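Local coordinates for protein phosphodiesterase (Candida albicans, PDB 6CPT) that belongs to the cyclic nucleotide phosphodiesterase family and is largely helical, with two metal ions and 3-isobutyl-1-methylxanthine bound in this model, at residues Val280-Ala285 with Lys459-Ser464; Cys401-Lys406 with Asn445-Val450; Ala477-Arg482 with Asp509-Glu514. One frame throughout, in Å; residues are numbered along the deposited sequence.

Contact 1. Residues Val280-Ala285 with Lys459-Ser464. With ZN (zinc ion), chain B; IBM (3-isobutyl-1-methylxanthine), chain D.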
# COMPACT_ATOMS: atom_id res chain seq x y z
N VAL A 280 -2.72 2.34 -4.44
CA VAL A 280 -3.30 2.16 -5.77
C VAL A 280 -3.63 3.51 -6.41
O VAL A 280 -3.44 3.70 -7.62
CB VAL A 280 -4.55 1.25 -5.71
CG1 VAL A 280 -5.18 1.12 -7.09
CG2 VAL A 280 -4.18 -0.13 -5.17
N ASP A 281 -4.11 4.44 -5.60
CA ASP A 281 -4.34 5.82 -6.02
C ASP A 281 -3.07 6.49 -6.54
O ASP A 281 -3.09 7.14 -7.59
CB ASP A 281 -4.91 6.61 -4.84
CG ASP A 281 -5.34 8.01 -5.24
OD1 ASP A 281 -6.17 8.13 -6.17
OD2 ASP A 281 -4.85 8.98 -4.62
N VAL A 282 -1.96 6.34 -5.81
CA VAL A 282 -0.67 6.88 -6.24
C VAL A 282 -0.20 6.19 -7.53
O VAL A 282 0.28 6.86 -8.47
CB VAL A 282 0.40 6.76 -5.13
CG1 VAL A 282 1.78 7.18 -5.64
CG2 VAL A 282 -0.00 7.63 -3.94
N LEU A 283 -0.35 4.88 -7.58
CA LEU A 283 -0.10 4.12 -8.80
C LEU A 283 -0.92 4.68 -9.97
O LEU A 283 -0.41 4.89 -11.06
CB LEU A 283 -0.45 2.65 -8.59
CG LEU A 283 -0.48 1.74 -9.83
CD1 LEU A 283 0.85 1.74 -10.55
CD2 LEU A 283 -0.86 0.31 -9.44
N GLN A 284 -2.21 4.91 -9.72
CA GLN A 284 -3.12 5.36 -10.76
C GLN A 284 -2.77 6.78 -11.25
O GLN A 284 -2.87 7.07 -12.45
CB GLN A 284 -4.56 5.29 -10.27
CG GLN A 284 -5.60 5.43 -11.37
CD GLN A 284 -6.08 6.85 -11.59
OE1 GLN A 284 -5.61 7.79 -10.95
NE2 GLN A 284 -7.03 7.01 -12.50
N ALA A 285 -2.37 7.64 -10.32
CA ALA A 285 -1.89 8.98 -10.68
C ALA A 285 -0.64 8.90 -11.57
O ALA A 285 -0.54 9.61 -12.58
CB ALA A 285 -1.59 9.80 -9.43
N LYS A 459 6.77 11.77 -6.56
CA LYS A 459 6.44 12.83 -5.60
C LYS A 459 5.10 13.46 -5.93
O LYS A 459 4.25 13.64 -5.05
CB LYS A 459 7.52 13.92 -5.55
CG LYS A 459 8.75 13.55 -4.74
CD LYS A 459 9.78 14.67 -4.68
CE LYS A 459 9.22 15.97 -4.12
NZ LYS A 459 8.45 15.80 -2.86
N CYS A 460 4.92 13.81 -7.20
CA CYS A 460 3.66 14.38 -7.67
C CYS A 460 2.48 13.43 -7.43
O CYS A 460 1.44 13.84 -6.93
CB CYS A 460 3.75 14.73 -9.15
SG CYS A 460 4.73 16.21 -9.44
N ALA A 461 2.67 12.17 -7.78
CA ALA A 461 1.63 11.15 -7.60
C ALA A 461 1.27 10.98 -6.13
O ALA A 461 0.09 10.88 -5.78
CB ALA A 461 2.07 9.83 -8.21
N ASP A 462 2.29 10.99 -5.28
CA ASP A 462 2.09 10.77 -3.84
C ASP A 462 1.23 11.86 -3.20
O ASP A 462 0.42 11.56 -2.32
CB ASP A 462 3.44 10.68 -3.13
CG ASP A 462 3.32 10.13 -1.73
OD1 ASP A 462 2.38 9.36 -1.45
OD2 ASP A 462 4.18 10.48 -0.90
N ILE A 463 1.39 13.10 -3.64
CA ILE A 463 0.58 14.20 -3.08
C ILE A 463 -0.49 14.66 -4.07
O ILE A 463 -0.96 15.80 -4.00
CB ILE A 463 1.46 15.38 -2.60
CG1 ILE A 463 2.18 16.07 -3.77
CG2 ILE A 463 2.49 14.90 -1.58
CD1 ILE A 463 2.69 17.44 -3.42
N SER A 464 -0.92 13.76 -4.95
CA SER A 464 -1.83 14.10 -6.04
C SER A 464 -3.28 14.33 -5.61
O SER A 464 -4.09 14.80 -6.41
CB SER A 464 -1.79 13.03 -7.14
OG SER A 464 -2.22 11.77 -6.66
ZN ZN B . 2.30 7.91 0.12
N9 IBM D . 0.14 14.66 1.55
C8 IBM D . -0.80 14.51 0.59
N7 IBM D . -1.86 15.31 0.84
C5 IBM D . -1.61 16.00 1.97
C4 IBM D . -0.28 15.56 2.44
N3 IBM D . 0.25 16.06 3.56
C2 IBM D . -0.46 17.04 4.32
N1 IBM D . -1.75 17.51 3.93
C6 IBM D . -2.36 17.01 2.75
O6 IBM D . -3.49 17.38 2.36
O2 IBM D . 0.06 17.49 5.36
C10 IBM D . -2.43 18.51 4.76
C11 IBM D . 1.59 15.62 3.99
C12 IBM D . 1.55 14.51 5.04
C13 IBM D . 2.23 13.25 4.52
C14 IBM D . 2.22 14.98 6.33
O HOH W 1 -4.72 11.32 -5.58
O HOH W 2 4.17 8.43 0.75
O HOH W 3 1.57 9.34 1.67
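Val282 and Ala461 make the heart of this crossing between helix 276-292 and the C-terminal end of helix 446-462, with Ala285 filling the next place along. The backbones come close at this point, the CA atoms of Val282 and Ala461 being 5.0 Å apart, and an alanine on one side, with only a methyl to place, makes that possible. The methyl of Ala461 settles against helix 276-292, where its CB lies 3.5 Å from Val282 O and 3.7 Å from Val282 CG1. The two methyls of Val282 divide the work: CG1, trans to the backbone N (chi1 173°), turns to the methyl of Ala461, while CG2 lies over the backbone of Asp462, 3.8 Å from its CA. Cys286 and Phe289, further along helix 276-292, also touch Ala461, and the seam is buried except at Asp462, at the metal pocket. Beside it, the methyl of Ala285 comes 3.5 Å from Ser464 OG. That hydroxyl is not left bare in the interior: it donates a 2.6 Å hydrogen bond to Ala461 O, which also accepts from Ser464 N, so the carbonyl is gripped twice just where Ile463 leaves helical geometry. A water bridges Ser464 OG to Asp281 OD2, and the other oxygen of Asp281 forms a salt bridge with Arg468, which probably favours a charged carboxylate. Asp462 points its CB away from helix 276-292 and delivers OD1 to the zinc ion at 2.1 Å; its OD2 accepts from one of the zinc-bound waters. His278, one turn before Val282 on the same helix, His349 and Asp350 complete the zinc shell. Two histidines and two aspartates around one metal, brought together by two packed helices and the loop after helix 336-348, are the signature of the HD-type metal site of cyclic nucleotide phosphodiesterases.

Contact 2. Residues Cys401-Lys406 with Asn445-Val450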
# COMPACT_ATOMS: atom_id res chain seq x y z
N CYS A 401 16.88 -6.51 -13.67
CA CYS A 401 16.84 -5.75 -14.93
C CYS A 401 17.54 -4.41 -14.75
O CYS A 401 17.57 -3.87 -13.64
CB CYS A 401 15.39 -5.48 -15.37
SG CYS A 401 14.44 -6.94 -15.88
N THR A 402 18.09 -3.89 -15.83
CA THR A 402 18.67 -2.54 -15.84
C THR A 402 17.76 -1.61 -16.63
O THR A 402 16.92 -2.07 -17.40
CB THR A 402 20.09 -2.54 -16.45
OG1 THR A 402 20.08 -3.26 -17.68
CG2 THR A 402 21.07 -3.19 -15.48
N ILE A 403 17.91 -0.31 -16.41
CA ILE A 403 17.01 0.68 -17.01
C ILE A 403 17.16 0.78 -18.53
O ILE A 403 16.24 1.22 -19.22
CB ILE A 403 17.16 2.08 -16.38
CG1 ILE A 403 18.57 2.65 -16.57
CG2 ILE A 403 16.81 2.03 -14.90
CD1 ILE A 403 18.61 4.16 -16.45
N GLU A 404 18.33 0.40 -19.04
CA GLU A 404 18.57 0.25 -20.47
C GLU A 404 19.71 -0.74 -20.66
O GLU A 404 20.41 -1.07 -19.71
CB GLU A 404 18.93 1.60 -21.10
CG GLU A 404 17.72 2.38 -21.59
CD GLU A 404 18.02 3.83 -21.87
OE1 GLU A 404 19.18 4.15 -22.21
OE2 GLU A 404 17.09 4.65 -21.73
N GLU A 405 19.88 -1.22 -21.89
CA GLU A 405 20.94 -2.19 -22.20
C GLU A 405 22.33 -1.68 -21.81
O GLU A 405 23.16 -2.44 -21.34
CB GLU A 405 20.93 -2.54 -23.69
CG GLU A 405 19.74 -3.39 -24.12
CD GLU A 405 19.69 -3.62 -25.62
OE1 GLU A 405 20.76 -3.57 -26.27
OE2 GLU A 405 18.58 -3.86 -26.14
N LYS A 406 22.57 -0.39 -22.02
CA LYS A 406 23.87 0.22 -21.75
C LYS A 406 24.11 0.47 -20.25
O LYS A 406 25.26 0.50 -19.81
CB LYS A 406 23.99 1.54 -22.52
CG LYS A 406 25.39 2.13 -22.57
CD LYS A 406 25.38 3.55 -23.11
CE LYS A 406 26.71 4.24 -22.88
NZ LYS A 406 26.62 5.71 -23.11
N ASN A 445 23.93 12.84 -16.11
CA ASN A 445 23.99 11.76 -17.10
C ASN A 445 22.62 11.10 -17.24
O ASN A 445 21.67 11.50 -16.58
CB ASN A 445 25.09 10.74 -16.75
CG ASN A 445 24.81 9.95 -15.48
OD1 ASN A 445 23.68 9.88 -15.00
ND2 ASN A 445 25.85 9.34 -14.93
N HIS A 446 22.52 10.09 -18.11
CA HIS A 446 21.23 9.46 -18.40
C HIS A 446 20.61 8.82 -17.15
O HIS A 446 19.44 9.06 -16.86
CB HIS A 446 21.35 8.42 -19.51
CG HIS A 446 20.03 7.89 -19.96
ND1 HIS A 446 19.02 8.71 -20.40
CD2 HIS A 446 19.55 6.63 -20.02
CE1 HIS A 446 17.97 7.97 -20.72
NE2 HIS A 446 18.27 6.71 -20.50
N ASP A 447 21.40 8.03 -16.44
CA ASP A 447 20.95 7.37 -15.21
C ASP A 447 20.31 8.35 -14.22
O ASP A 447 19.18 8.15 -13.77
CB ASP A 447 22.12 6.64 -14.53
CG ASP A 447 22.60 5.44 -15.32
OD1 ASP A 447 21.99 5.11 -16.36
OD2 ASP A 447 23.59 4.80 -14.88
N ASN A 448 21.04 9.41 -13.90
CA ASN A 448 20.56 10.40 -12.93
C ASN A 448 19.40 11.24 -13.46
O ASN A 448 18.60 11.77 -12.68
CB ASN A 448 21.70 11.28 -12.44
CG ASN A 448 22.73 10.50 -11.64
OD1 ASN A 448 22.42 9.49 -11.01
ND2 ASN A 448 23.98 10.97 -11.66
N THR A 449 19.29 11.36 -14.78
CA THR A 449 18.13 11.98 -15.41
C THR A 449 16.88 11.11 -15.22
O THR A 449 15.80 11.61 -14.89
CB THR A 449 18.34 12.23 -16.92
OG1 THR A 449 19.55 12.98 -17.12
CG2 THR A 449 17.17 13.00 -17.52
N VAL A 450 17.04 9.80 -15.43
CA VAL A 450 15.94 8.85 -15.22
C VAL A 450 15.50 8.86 -13.75
O VAL A 450 14.30 8.89 -13.47
CB VAL A 450 16.32 7.43 -15.67
CG1 VAL A 450 15.28 6.42 -15.22
CG2 VAL A 450 16.49 7.38 -17.18
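The imidazole of His446 has the methyl CG2 of Val450, one helical turn on, above one face, 3.8 Å from the plane and offset toward the rim, while the carboxylate of Glu404 comes to its NE2 edge. Carboxylate and ring planes are turned 35° apart. NE2 donates to Glu404 OE2 over 2.7 Å with an N-H...O angle of 149°, a bent bond that reaches the oxygen from above the carboxylate plane. Gln338 of helix 336-348 donates to the same OE2, giving this oxygen two partners. Glu404 spans the gap because its chain is extended beyond CG, and His446 faces it because its CG stands trans to the backbone N (chi1 -172°). Alongside, Ile403 supplies the apolar half of the contact. Its CD1 meets Val450 CG2 tip to tip at 3.9 Å and comes 3.5 Å from Asp447 OD1, an oxygen already hydrogen-bonded to Ser407. Helix 446-462 starts here: Asn445 OD1 accepts from Asn448 N at 2.9 Å, an N-cap bond closing the first turn, from which His446 and, a turn later, Val450 point toward the loop. Isoleucine suits the buried side and a glutamate-histidine pair the outer one. The carboxylate probably raises the basicity of His446 and the helix N-terminus probably lowers it; if the ring is protonated, the bond would gain ionic character.

Contact 3. Residues Ala477-Arg482 with Asp509-Glu514. With IBM (3-isobutyl-1-methylxanthine), chain D.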
# COMPACT_ATOMS: atom_id res chain seq x y z
N ALA A 477 -8.85 14.48 1.80
CA ALA A 477 -8.58 15.42 2.89
C ALA A 477 -9.18 14.93 4.20
O ALA A 477 -8.55 15.02 5.26
CB ALA A 477 -9.11 16.80 2.54
N MET A 478 -10.40 14.41 4.13
CA MET A 478 -11.10 13.91 5.30
C MET A 478 -10.40 12.69 5.92
O MET A 478 -10.21 12.65 7.14
CB MET A 478 -12.55 13.56 4.94
CG MET A 478 -13.31 12.81 6.02
SD MET A 478 -15.09 12.91 5.78
CE MET A 478 -15.66 11.59 6.83
N VAL A 479 -10.04 11.70 5.12
CA VAL A 479 -9.40 10.51 5.68
C VAL A 479 -7.98 10.80 6.16
O VAL A 479 -7.52 10.20 7.13
CB VAL A 479 -9.43 9.28 4.74
CG1 VAL A 479 -10.87 8.93 4.40
CG2 VAL A 479 -8.60 9.50 3.48
N LEU A 480 -7.29 11.73 5.50
CA LEU A 480 -6.00 12.20 6.01
C LEU A 480 -6.17 12.84 7.39
O LEU A 480 -5.36 12.61 8.30
CB LEU A 480 -5.31 13.16 5.03
CG LEU A 480 -3.88 13.58 5.41
CD1 LEU A 480 -3.01 12.39 5.80
CD2 LEU A 480 -3.23 14.35 4.29
N SER A 481 -7.24 13.62 7.56
CA SER A 481 -7.56 14.20 8.87
C SER A 481 -7.82 13.13 9.93
O SER A 481 -7.41 13.29 11.09
CB SER A 481 -8.76 15.15 8.78
OG SER A 481 -8.46 16.23 7.91
N ARG A 482 -8.48 12.04 9.56
CA ARG A 482 -8.70 10.94 10.51
C ARG A 482 -7.37 10.38 10.99
O ARG A 482 -7.17 10.16 12.19
CB ARG A 482 -9.52 9.81 9.89
CG ARG A 482 -10.97 10.16 9.64
CD ARG A 482 -11.65 9.02 8.93
NE ARG A 482 -13.08 9.26 8.76
CZ ARG A 482 -13.92 8.40 8.17
NH1 ARG A 482 -13.49 7.25 7.68
NH2 ARG A 482 -15.21 8.71 8.06
N ASP A 509 -17.62 6.04 10.38
CA ASP A 509 -18.65 6.04 9.34
C ASP A 509 -17.98 6.14 7.98
O ASP A 509 -16.84 6.59 7.87
CB ASP A 509 -19.60 7.22 9.52
CG ASP A 509 -20.46 7.11 10.75
OD1 ASP A 509 -20.58 6.01 11.32
OD2 ASP A 509 -21.03 8.14 11.16
N ASP A 510 -18.70 5.72 6.95
CA ASP A 510 -18.18 5.79 5.59
C ASP A 510 -17.88 7.23 5.23
O ASP A 510 -18.50 8.16 5.74
CB ASP A 510 -19.18 5.20 4.59
CG ASP A 510 -19.29 3.69 4.69
OD1 ASP A 510 -18.30 3.03 5.05
OD2 ASP A 510 -20.38 3.16 4.38
N VAL A 511 -16.90 7.41 4.35
CA VAL A 511 -16.58 8.71 3.81
C VAL A 511 -17.79 9.15 2.99
O VAL A 511 -18.30 8.36 2.19
CB VAL A 511 -15.32 8.66 2.91
CG1 VAL A 511 -15.08 10.00 2.25
CG2 VAL A 511 -14.11 8.23 3.73
N PRO A 512 -18.28 10.39 3.21
CA PRO A 512 -19.44 10.82 2.43
C PRO A 512 -19.15 10.90 0.93
O PRO A 512 -18.01 11.16 0.53
CB PRO A 512 -19.73 12.22 2.98
CG PRO A 512 -19.15 12.22 4.35
CD PRO A 512 -17.93 11.36 4.26
N HIS A 513 -20.17 10.65 0.12
CA HIS A 513 -20.07 10.77 -1.32
C HIS A 513 -20.01 12.23 -1.78
O HIS A 513 -19.27 12.56 -2.70
CB HIS A 513 -21.24 10.06 -2.00
CG HIS A 513 -21.10 9.92 -3.48
ND1 HIS A 513 -20.52 8.83 -4.08
CD2 HIS A 513 -21.46 10.76 -4.49
CE1 HIS A 513 -20.53 8.99 -5.39
NE2 HIS A 513 -21.09 10.15 -5.66
N GLU A 514 -20.79 13.09 -1.13
CA GLU A 514 -20.97 14.46 -1.59
C GLU A 514 -20.16 15.47 -0.79
O GLU A 514 -20.06 15.38 0.44
CB GLU A 514 -22.46 14.86 -1.55
CG GLU A 514 -23.35 14.06 -2.49
CD GLU A 514 -23.01 14.25 -3.97
OE1 GLU A 514 -22.32 15.23 -4.32
OE2 GLU A 514 -23.44 13.41 -4.78
N9 IBM D . 0.14 14.66 1.55
C8 IBM D . -0.80 14.51 0.59
N7 IBM D . -1.86 15.31 0.84
C5 IBM D . -1.61 16.00 1.97
C4 IBM D . -0.28 15.56 2.44
N3 IBM D . 0.25 16.06 3.56
C2 IBM D . -0.46 17.04 4.32
N1 IBM D . -1.75 17.51 3.93
C6 IBM D . -2.36 17.01 2.75
O6 IBM D . -3.49 17.38 2.36
O2 IBM D . 0.06 17.49 5.36
C10 IBM D . -2.43 18.51 4.76
C11 IBM D . 1.59 15.62 3.99
C12 IBM D . 1.55 14.51 5.04
C13 IBM D . 2.23 13.25 4.52
C14 IBM D . 2.22 14.98 6.33
O HOH W 4 -14.82 4.93 6.50
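Met478, Val479 and Arg482 project from helix 470-494 of the all-helical phosphodiesterase fold and receive the extended loop that leads to helix 515-521. Each meets the loop in a different way. Met478 runs out fully extended, its CG trans to the backbone N (chi1 170°), and crosses the ring of Pro512 at about a right angle. Its terminal CE lies 3.4 Å from Pro512 CD, closer than carbons usually pack, with SD 3.6 Å from that same CD. A long, unbranched thioether can reach a loop standing well off the helix, and the rigid proline presents it with a fixed hydrocarbon surface. Pro512 is backed in turn by Glu517 and Ile518 of helix 515-521. Val479 and Val511 also cross nearly perpendicularly, again tightly, with Val479 CG1 3.4 Å from Val511 CG2. The CA atoms of Val479 and Val511, by contrast, remain 7.6 Å apart, so it is their side chains that bridge the gap. The methyl CG2 of Val511 has a second role, lying over one face of the Arg482 guanidinium, 4.1 Å from NH1. This leaves the polar edge of the guanidinium to the loop backbone, and the extended Arg482 chain, which also touches Pro272 and Tyr508, carries it there. Elsewhere on helix 470-494, Leu480 CD2 comes within 3.2 Å of C6 of 3-isobutyl-1-methylxanthine, so one helix both lines the ligand pocket and receives the outer loop. Although Asp509 and Asp510 lie on this part of the loop, their carboxylates do not touch the arginine; a main-chain carbonyl does. Arg482 NH2 donates to Asp509 O at 2.7 Å with an N-H...O angle of 145°, and a water in the guanidinium plane joins Arg482 NH1 to that same oxygen.

Overall arrangement
Contact 1 is the buried one, the nearest of the three to the centre of the chain, about 11 Å from it centre to centre, whereas contacts 2 and 3 are partly buried and lie on opposite sides of that centre. Helix 446-462 links the first two: its beginning meets a loop in contact 2 and its end reaches the zinc ion in contact 1. Helix 470-494, next in the chain, carries contact 3, and both contacts 1 and 3 touch 3-isobutyl-1-methylxanthine. Chemistry follows place. Between two helices in the core, small methyls and a metal-bound carboxylate dominate; where a loop meets a helix, apolar contacts are accompanied by one direct hydrogen bond, histidine to carboxylate in contact 2 and arginine to main-chain carbonyl in contact 3.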